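Local coordinates for protein predicted protease of the collagenase family (Methanopyrus kandleri, PDB 5D88) that is assigned to the U32 peptidase family, probably acts as a protease, and binds zinc on a TIM-barrel scaffold, at residues Val48-Tyr60 against Phe202-Gly214. Numbering follows the deposited sequence.
Sequences VTEHGVATLLPRY and FERNLFSHATAEG. With ZN (zinc ion), chain B; ACT (acetate ion), chain C.
Gly52 and Ala54 run close along one side of helix 200-213, their CA atoms 4.2 Å from Ala212 CA and 4.5 Å from Ser208 CA respectively. Residues 49-51 form a short 3-10 turn. One direct hydrogen bond joins the backbone of the loop to the helix: Val53 N donates to Thr211 OG1 over 3.0 Å, almost straight at 172°. With chi1 at 53°, that hydroxyl sits between its own backbone N and carbonyl carbon and donates in turn to Phe207 O, while CG2 of Thr211 lies over one face of the Tyr60 ring. Leu57 CB lies over the opposite face, toward its rim. Tyr60 OH is held by two loop bonds, donating to Thr55 O in the carbonyl plane and accepting from Leu57 N. Leu56 CD2 rests on a face of the Phe207 ring, 3.8 Å from its centroid, in a CH-pi contact. An acetate, probably from the crystallisation liquor, bridges Leu56 N and Arg204 NH2, the latter also bonded to Ile193 O. The contact thus packs the loop between strand 43-47 and helix 63-75 of the TIM barrel against helix 200-213, whose His209 binds zinc with Cys88 and with His209 and Cys88 of the second subunit.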
ATOM      1  N   VAL A  48     -11.931  12.237   9.921  1.00 25.14           N
ATOM      2  CA  VAL A  48     -12.412  13.346   9.099  0.76 25.48           C
ATOM      3  C   VAL A  48     -12.657  12.758   7.716  1.00 26.13           C
ATOM      4  O   VAL A  48     -11.862  12.906   6.783  1.00 26.10           O
ATOM      5  CB  VAL A  48     -11.468  14.562   9.113  0.76 26.70           C
ATOM      6  CG1 VAL A  48     -11.578  15.263  10.475  0.76 28.27           C
ATOM      7  CG2 VAL A  48     -10.024  14.181   8.820  0.76 27.41           C
ATOM      8  N   THR A  49     -13.797  12.087   7.611  1.00 26.34           N
ATOM      9  CA  THR A  49     -14.090  11.156   6.533  1.00 25.53           C
ATOM     10  C   THR A  49     -13.828  11.725   5.153  1.00 25.08           C
ATOM     11  O   THR A  49     -13.180  11.081   4.317  1.00 25.30           O
ATOM     12  CB  THR A  49     -15.542  10.738   6.681  1.00 27.43           C
ATOM     13  OG1 THR A  49     -15.728  10.299   8.038  1.00 27.36           O
ATOM     14  CG2 THR A  49     -15.881   9.639   5.708  1.00 27.12           C
ATOM     15  N   GLU A  50     -14.388  12.896   4.866  1.00 25.99           N
ATOM     16  CA  GLU A  50     -14.362  13.405   3.509  1.00 26.26           C
ATOM     17  C   GLU A  50     -12.960  13.815   3.056  1.00 24.31           C
ATOM     18  O   GLU A  50     -12.781  14.095   1.877  1.00 25.85           O
ATOM     19  CB  GLU A  50     -15.340  14.582   3.374  1.00 30.82           C
ATOM     20  CG  GLU A  50     -14.905  15.872   4.046  1.00 35.53           C
ATOM     21  CD  GLU A  50     -15.679  17.097   3.555  1.00 43.25           C
ATOM     22  OE1 GLU A  50     -15.492  17.532   2.399  1.00 47.87           O
ATOM     23  OE2 GLU A  50     -16.473  17.646   4.332  1.00 46.65           O
ATOM     24  N   HIS A  51     -11.965  13.794   3.937  1.00 23.72           N
ATOM     25  CA  HIS A  51     -10.590  14.051   3.561  1.00 24.95           C
ATOM     26  C   HIS A  51      -9.742  12.797   3.409  1.00 25.98           C
ATOM     27  O   HIS A  51      -8.556  12.912   3.069  1.00 25.16           O
ATOM     28  CB  HIS A  51      -9.990  15.015   4.564  1.00 28.41           C
ATOM     29  CG  HIS A  51     -10.672  16.339   4.527  1.00 32.84           C
ATOM     30  ND1 HIS A  51     -11.300  16.901   5.616  1.00 39.03           N
ATOM     31  CD2 HIS A  51     -10.885  17.181   3.492  1.00 32.21           C
ATOM     32  CE1 HIS A  51     -11.838  18.056   5.260  1.00 39.10           C
ATOM     33  NE2 HIS A  51     -11.601  18.249   3.976  1.00 37.98           N
ATOM     34  N   GLY A  52     -10.329  11.611   3.605  1.00 23.66           N
ATOM     35  CA  GLY A  52      -9.662  10.354   3.321  1.00 22.63           C
ATOM     36  C   GLY A  52      -9.167   9.635   4.558  1.00 21.80           C
ATOM     37  O   GLY A  52      -8.272  10.113   5.268  1.00 22.30           O
ATOM     38  N   VAL A  53      -9.771   8.477   4.816  1.00 21.51           N
ATOM     39  CA  VAL A  53      -9.469   7.625   5.959  1.00 22.34           C
ATOM     40  C   VAL A  53      -9.213   6.210   5.441  1.00 22.13           C
ATOM     41  O   VAL A  53     -10.038   5.661   4.701  1.00 22.31           O
ATOM     42  CB  VAL A  53     -10.620   7.630   6.985  1.00 22.82           C
ATOM     43  CG1 VAL A  53     -10.274   6.710   8.163  1.00 22.72           C
ATOM     44  CG2 VAL A  53     -10.880   9.061   7.482  1.00 24.27           C
ATOM     45  N   ALA A  54      -8.063   5.634   5.810  1.00 22.36           N
ATOM     46  CA  ALA A  54      -7.724   4.254   5.463  1.00 22.17           C
ATOM     47  C   ALA A  54      -8.115   3.252   6.538  1.00 21.46           C
ATOM     48  O   ALA A  54      -8.334   2.072   6.235  1.00 23.53           O
ATOM     49  CB  ALA A  54      -6.222   4.133   5.202  1.00 21.47           C
ATOM     50  N   THR A  55      -8.159   3.677   7.792  1.00 21.69           N
ATOM     51  CA  THR A  55      -8.568   2.779   8.863  1.00 22.42           C
ATOM     52  C   THR A  55      -9.970   2.264   8.563  1.00 22.39           C
ATOM     53  O   THR A  55     -10.843   3.025   8.141  1.00 23.08           O
ATOM     54  CB  THR A  55      -8.519   3.517  10.202  1.00 24.79           C
ATOM     55  OG1 THR A  55      -7.149   3.753  10.574  1.00 25.43           O
ATOM     56  CG2 THR A  55      -9.132   2.716  11.315  1.00 27.38           C
ATOM     57  N   LEU A  56     -10.162   0.960   8.760  1.00 23.48           N
ATOM     58  CA  LEU A  56     -11.391   0.257   8.386  1.00 24.16           C
ATOM     59  C   LEU A  56     -12.354   0.260   9.568  1.00 26.90           C
ATOM     60  O   LEU A  56     -12.130  -0.439  10.571  1.00 27.94           O
ATOM     61  CB  LEU A  56     -11.077  -1.170   7.941  1.00 24.31           C
ATOM     62  CG  LEU A  56     -10.085  -1.334   6.782  1.00 24.20           C
ATOM     63  CD1 LEU A  56      -9.832  -2.792   6.449  1.00 27.15           C
ATOM     64  CD2 LEU A  56     -10.559  -0.583   5.539  1.00 25.58           C
ATOM     65  N   LEU A  57     -13.454   0.983   9.422  1.00 26.70           N
ATOM     66  CA  LEU A  57     -14.388   1.230  10.506  1.00 27.25           C
ATOM     67  C   LEU A  57     -15.797   0.779  10.172  1.00 28.85           C
ATOM     68  O   LEU A  57     -16.151   0.636   8.998  1.00 28.08           O
ATOM     69  CB  LEU A  57     -14.431   2.722  10.847  1.00 28.67           C
ATOM     70  CG  LEU A  57     -13.082   3.277  11.257  1.00 27.97           C
ATOM     71  CD1 LEU A  57     -13.208   4.773  11.497  1.00 30.38           C
ATOM     72  CD2 LEU A  57     -12.540   2.552  12.493  1.00 30.29           C
ATOM     73  N   PRO A  58     -16.633   0.568  11.201  1.00 32.34           N
ATOM     74  CA  PRO A  58     -18.058   0.243  10.977  1.00 34.64           C
ATOM     75  C   PRO A  58     -18.878   1.394  10.438  1.00 32.73           C
ATOM     76  O   PRO A  58     -19.931   1.170   9.831  1.00 34.50           O
ATOM     77  CB  PRO A  58     -18.563  -0.136  12.376  1.00 36.27           C
ATOM     78  CG  PRO A  58     -17.422  -0.153  13.267  1.00 37.70           C
ATOM     79  CD  PRO A  58     -16.264   0.538  12.622  1.00 33.69           C
ATOM     80  N   ARG A  59     -18.465   2.622  10.715  1.00 31.75           N
ATOM     81  CA  ARG A  59     -19.185   3.799  10.258  1.00 30.26           C
ATOM     82  C   ARG A  59     -18.215   4.963  10.302  1.00 28.21           C
ATOM     83  O   ARG A  59     -17.260   4.961  11.083  1.00 30.07           O
ATOM     84  CB  ARG A  59     -20.429   4.111  11.099  1.00 36.20           C
ATOM     85  CG  ARG A  59     -20.163   4.843  12.429  1.00 41.80           C
ATOM     86  CD  ARG A  59     -21.448   5.459  13.035  1.00 46.74           C
ATOM     87  NE  ARG A  59     -22.177   6.289  12.071  1.00 49.80           N
ATOM     88  CZ  ARG A  59     -22.129   7.622  11.978  1.00 52.21           C
ATOM     89  NH1 ARG A  59     -21.375   8.365  12.795  1.00 47.98           N
ATOM     90  NH2 ARG A  59     -22.846   8.223  11.032  1.00 56.44           N
ATOM     91  N   TYR A  60     -18.467   5.939   9.446  1.00 26.78           N
ATOM     92  CA  TYR A  60     -17.614   7.115   9.310  1.00 27.11           C
ATOM     93  C   TYR A  60     -18.501   8.342   9.453  1.00 26.57           C
ATOM     94  O   TYR A  60     -19.553   8.422   8.797  1.00 29.45           O
ATOM     95  CB  TYR A  60     -16.898   7.137   7.959  1.00 25.70           C
ATOM     96  CG  TYR A  60     -15.941   6.002   7.758  1.00 24.77           C
ATOM     97  CD1 TYR A  60     -16.401   4.735   7.378  1.00 24.67           C
ATOM     98  CD2 TYR A  60     -14.577   6.190   7.931  1.00 24.34           C
ATOM     99  CE1 TYR A  60     -15.523   3.686   7.183  1.00 25.30           C
ATOM    100  CE2 TYR A  60     -13.679   5.128   7.753  1.00 24.28           C
ATOM    101  CZ  TYR A  60     -14.167   3.883   7.379  1.00 24.18           C
ATOM    102  OH  TYR A  60     -13.310   2.821   7.179  1.00 23.79           O
ATOM    103  N   PHE A 202      -4.559  -3.376   0.161  1.00 21.34           N
ATOM    104  CA  PHE A 202      -5.434  -3.055  -0.949  1.00 20.45           C
ATOM    105  C   PHE A 202      -6.782  -2.550  -0.451  1.00 21.90           C
ATOM    106  O   PHE A 202      -7.363  -1.632  -1.038  1.00 21.16           O
ATOM    107  CB  PHE A 202      -5.595  -4.299  -1.826  1.00 22.86           C
ATOM    108  CG  PHE A 202      -4.278  -4.827  -2.328  1.00 23.53           C
ATOM    109  CD1 PHE A 202      -3.682  -4.258  -3.444  1.00 24.06           C
ATOM    110  CD2 PHE A 202      -3.615  -5.843  -1.655  1.00 24.09           C
ATOM    111  CE1 PHE A 202      -2.462  -4.707  -3.900  1.00 25.53           C
ATOM    112  CE2 PHE A 202      -2.373  -6.300  -2.097  1.00 25.84           C
ATOM    113  CZ  PHE A 202      -1.796  -5.733  -3.222  1.00 26.21           C
ATOM    114  N   GLU A 203      -7.286  -3.149   0.628  1.00 21.59           N
ATOM    115  CA  GLU A 203      -8.583  -2.755   1.154  1.00 21.42           C
ATOM    116  C   GLU A 203      -8.527  -1.362   1.765  1.00 21.76           C
ATOM    117  O   GLU A 203      -9.468  -0.575   1.607  1.00 22.08           O
ATOM    118  CB  GLU A 203      -9.066  -3.786   2.161  1.00 21.33           C
ATOM    119  CG  GLU A 203     -10.490  -3.549   2.628  1.00 22.28           C
ATOM    120  CD  GLU A 203     -11.009  -4.659   3.508  1.00 24.74           C
ATOM    121  OE1 GLU A 203     -10.197  -5.336   4.169  1.00 25.82           O
ATOM    122  OE2 GLU A 203     -12.240  -4.845   3.543  1.00 28.78           O
ATOM    123  N   ARG A 204      -7.424  -1.027   2.435  1.00 22.03           N
ATOM    124  CA  ARG A 204      -7.271   0.320   2.970  1.00 21.03           C
ATOM    125  C   ARG A 204      -7.094   1.355   1.870  1.00 20.70           C
ATOM    126  O   ARG A 204      -7.582   2.478   2.007  1.00 21.38           O
ATOM    127  CB  ARG A 204      -6.098   0.363   3.932  1.00 22.55           C
ATOM    128  CG  ARG A 204      -6.330  -0.420   5.188  1.00 26.93           C
ATOM    129  CD  ARG A 204      -5.186  -0.140   6.056  1.00 31.26           C
ATOM    130  NE  ARG A 204      -5.307  -0.720   7.370  1.00 32.93           N
ATOM    131  CZ  ARG A 204      -4.297  -1.295   8.002  1.00 33.09           C
ATOM    132  NH1 ARG A 204      -3.092  -1.390   7.430  1.00 35.00           N
ATOM    133  NH2 ARG A 204      -4.486  -1.764   9.210  1.00 31.37           N
ATOM    134  N   ASN A 205      -6.433   0.994   0.764  1.00 20.32           N
ATOM    135  CA  ASN A 205      -6.404   1.884  -0.395  1.00 20.41           C
ATOM    136  C   ASN A 205      -7.821   2.158  -0.882  1.00 21.41           C
ATOM    137  O   ASN A 205      -8.169   3.299  -1.209  1.00 21.55           O
ATOM    138  CB  ASN A 205      -5.576   1.265  -1.528  1.00 21.15           C
ATOM    139  CG  ASN A 205      -4.061   1.392  -1.333  1.00 21.06           C
ATOM    140  OD1 ASN A 205      -3.557   2.162  -0.506  1.00 22.13           O
ATOM    141  ND2 ASN A 205      -3.326   0.657  -2.167  1.00 21.95           N
ATOM    142  N   LEU A 206      -8.647   1.112  -0.955  1.00 21.06           N
ATOM    143  CA  LEU A 206     -10.027   1.264  -1.403  1.00 21.55           C
ATOM    144  C   LEU A 206     -10.800   2.210  -0.490  1.00 21.52           C
ATOM    145  O   LEU A 206     -11.471   3.130  -0.961  1.00 22.31           O
ATOM    146  CB  LEU A 206     -10.719  -0.098  -1.455  1.00 21.55           C
ATOM    147  CG  LEU A 206     -12.191  -0.086  -1.902  1.00 23.37           C
ATOM    148  CD1 LEU A 206     -12.338   0.352  -3.348  1.00 29.33           C
ATOM    149  CD2 LEU A 206     -12.814  -1.478  -1.649  1.00 25.67           C
ATOM    150  N   PHE A 207     -10.748   1.984   0.823  1.00 20.68           N
ATOM    151  CA  PHE A 207     -11.505   2.867   1.707  1.00 20.90           C
ATOM    152  C   PHE A 207     -10.948   4.296   1.699  1.00 21.21           C
ATOM    153  O   PHE A 207     -11.698   5.249   1.913  1.00 22.05           O
ATOM    154  CB  PHE A 207     -11.533   2.309   3.126  1.00 21.43           C
ATOM    155  CG  PHE A 207     -12.629   1.335   3.366  1.00 21.06           C
ATOM    156  CD1 PHE A 207     -12.561   0.067   2.829  1.00 22.02           C
ATOM    157  CD2 PHE A 207     -13.742   1.698   4.106  1.00 23.34           C
ATOM    158  CE1 PHE A 207     -13.576  -0.855   3.051  1.00 24.50           C
ATOM    159  CE2 PHE A 207     -14.780   0.781   4.345  1.00 25.90           C
ATOM    160  CZ  PHE A 207     -14.698  -0.496   3.805  1.00 25.87           C
ATOM    161  N   SER A 208      -9.641   4.462   1.483  1.00 20.76           N
ATOM    162  CA  SER A 208      -9.047   5.792   1.396  1.00 21.54           C
ATOM    163  C   SER A 208      -9.756   6.620   0.345  1.00 21.49           C
ATOM    164  O   SER A 208      -9.944   7.830   0.513  1.00 23.76           O
ATOM    165  CB  SER A 208      -7.551   5.705   1.034  1.00 22.88           C
ATOM    166  OG  SER A 208      -6.760   5.109   2.061  1.00 22.37           O
ATOM    167  N   HIS A 209     -10.088   5.986  -0.777  1.00 20.87           N
ATOM    168  CA  HIS A 209     -10.779   6.656  -1.870  1.00 21.70           C
ATOM    169  C   HIS A 209     -12.269   6.783  -1.594  1.00 23.56           C
ATOM    170  O   HIS A 209     -12.873   7.827  -1.855  1.00 24.70           O
ATOM    171  CB  HIS A 209     -10.561   5.878  -3.163  1.00 22.46           C
ATOM    172  CG  HIS A 209      -9.239   6.113  -3.801  1.00 22.49           C
ATOM    173  ND1 HIS A 209      -9.007   7.161  -4.662  1.00 24.08           N
ATOM    174  CD2 HIS A 209      -8.087   5.412  -3.741  1.00 22.85           C
ATOM    175  CE1 HIS A 209      -7.754   7.108  -5.087  1.00 25.28           C
ATOM    176  NE2 HIS A 209      -7.180   6.049  -4.552  1.00 22.81           N
ATOM    177  N   ALA A 210     -12.878   5.727  -1.065  1.00 21.93           N
ATOM    178  CA  ALA A 210     -14.312   5.754  -0.831  1.00 22.36           C
ATOM    179  C   ALA A 210     -14.689   6.915   0.077  1.00 22.90           C
ATOM    180  O   ALA A 210     -15.605   7.691  -0.224  1.00 23.67           O
ATOM    181  CB  ALA A 210     -14.755   4.423  -0.233  1.00 23.74           C
ATOM    182  N   THR A 211     -14.004   7.025   1.208  1.00 22.05           N
ATOM    183  CA  THR A 211     -14.276   8.090   2.160  1.00 22.20           C
ATOM    184  C   THR A 211     -14.022   9.454   1.539  1.00 23.38           C
ATOM    185  O   THR A 211     -14.863  10.353   1.629  1.00 24.11           O
ATOM    186  CB  THR A 211     -13.418   7.879   3.408  1.00 23.09           C
ATOM    187  OG1 THR A 211     -12.033   7.745   3.049  1.00 22.45           O
ATOM    188  CG2 THR A 211     -13.882   6.607   4.152  1.00 23.56           C
ATOM    189  N   ALA A 212     -12.865   9.622   0.892  1.00 23.85           N
ATOM    190  CA  ALA A 212     -12.495  10.925   0.331  1.00 25.10           C
ATOM    191  C   ALA A 212     -13.455  11.370  -0.761  1.00 25.49           C
ATOM    192  O   ALA A 212     -13.715  12.576  -0.928  1.00 26.79           O
ATOM    193  CB  ALA A 212     -11.083  10.866  -0.238  1.00 25.13           C
ATOM    194  N   GLU A 213     -13.955  10.418  -1.543  1.00 25.12           N
ATOM    195  CA  GLU A 213     -14.740  10.729  -2.719  1.00 27.45           C
ATOM    196  C   GLU A 213     -16.238  10.602  -2.477  1.00 27.90           C
ATOM    197  O   GLU A 213     -17.020  10.964  -3.351  1.00 29.49           O
ATOM    198  CB  GLU A 213     -14.265   9.847  -3.871  1.00 28.05           C
ATOM    199  CG  GLU A 213     -12.798  10.180  -4.173  1.00 31.85           C
ATOM    200  CD  GLU A 213     -12.088   9.183  -5.032  1.00 36.86           C
ATOM    201  OE1 GLU A 213     -12.789   8.407  -5.713  1.00 40.68           O
ATOM    202  OE2 GLU A 213     -10.826   9.179  -5.039  1.00 36.58           O
ATOM    203  N   GLY A 214     -16.650  10.191  -1.285  1.00 27.02           N
ATOM    204  CA  GLY A 214     -18.065  10.051  -0.967  1.00 28.61           C
ATOM    205  C   GLY A 214     -18.758   8.936  -1.721  1.00 29.06           C
ATOM    206  O   GLY A 214     -19.921   9.083  -2.126  1.00 30.78           O
TER
HETATM  207 ZN    ZN B 301      -5.438   5.126  -5.082  0.50 23.67          ZN
HETATM  208  C   ACT C 302      -7.768  -1.074  10.707  1.00 29.69           C
HETATM  209  O   ACT C 302      -6.640  -1.386  11.159  1.00 28.53           O
HETATM  210  OXT ACT C 302      -7.784  -0.560   9.565  1.00 30.11           O
HETATM  211  CH3 ACT C 302      -9.030  -1.336  11.482  1.00 29.97           C
HETATM  212  O   HOH W   1     -12.493  14.759  -0.458  1.00 45.74           O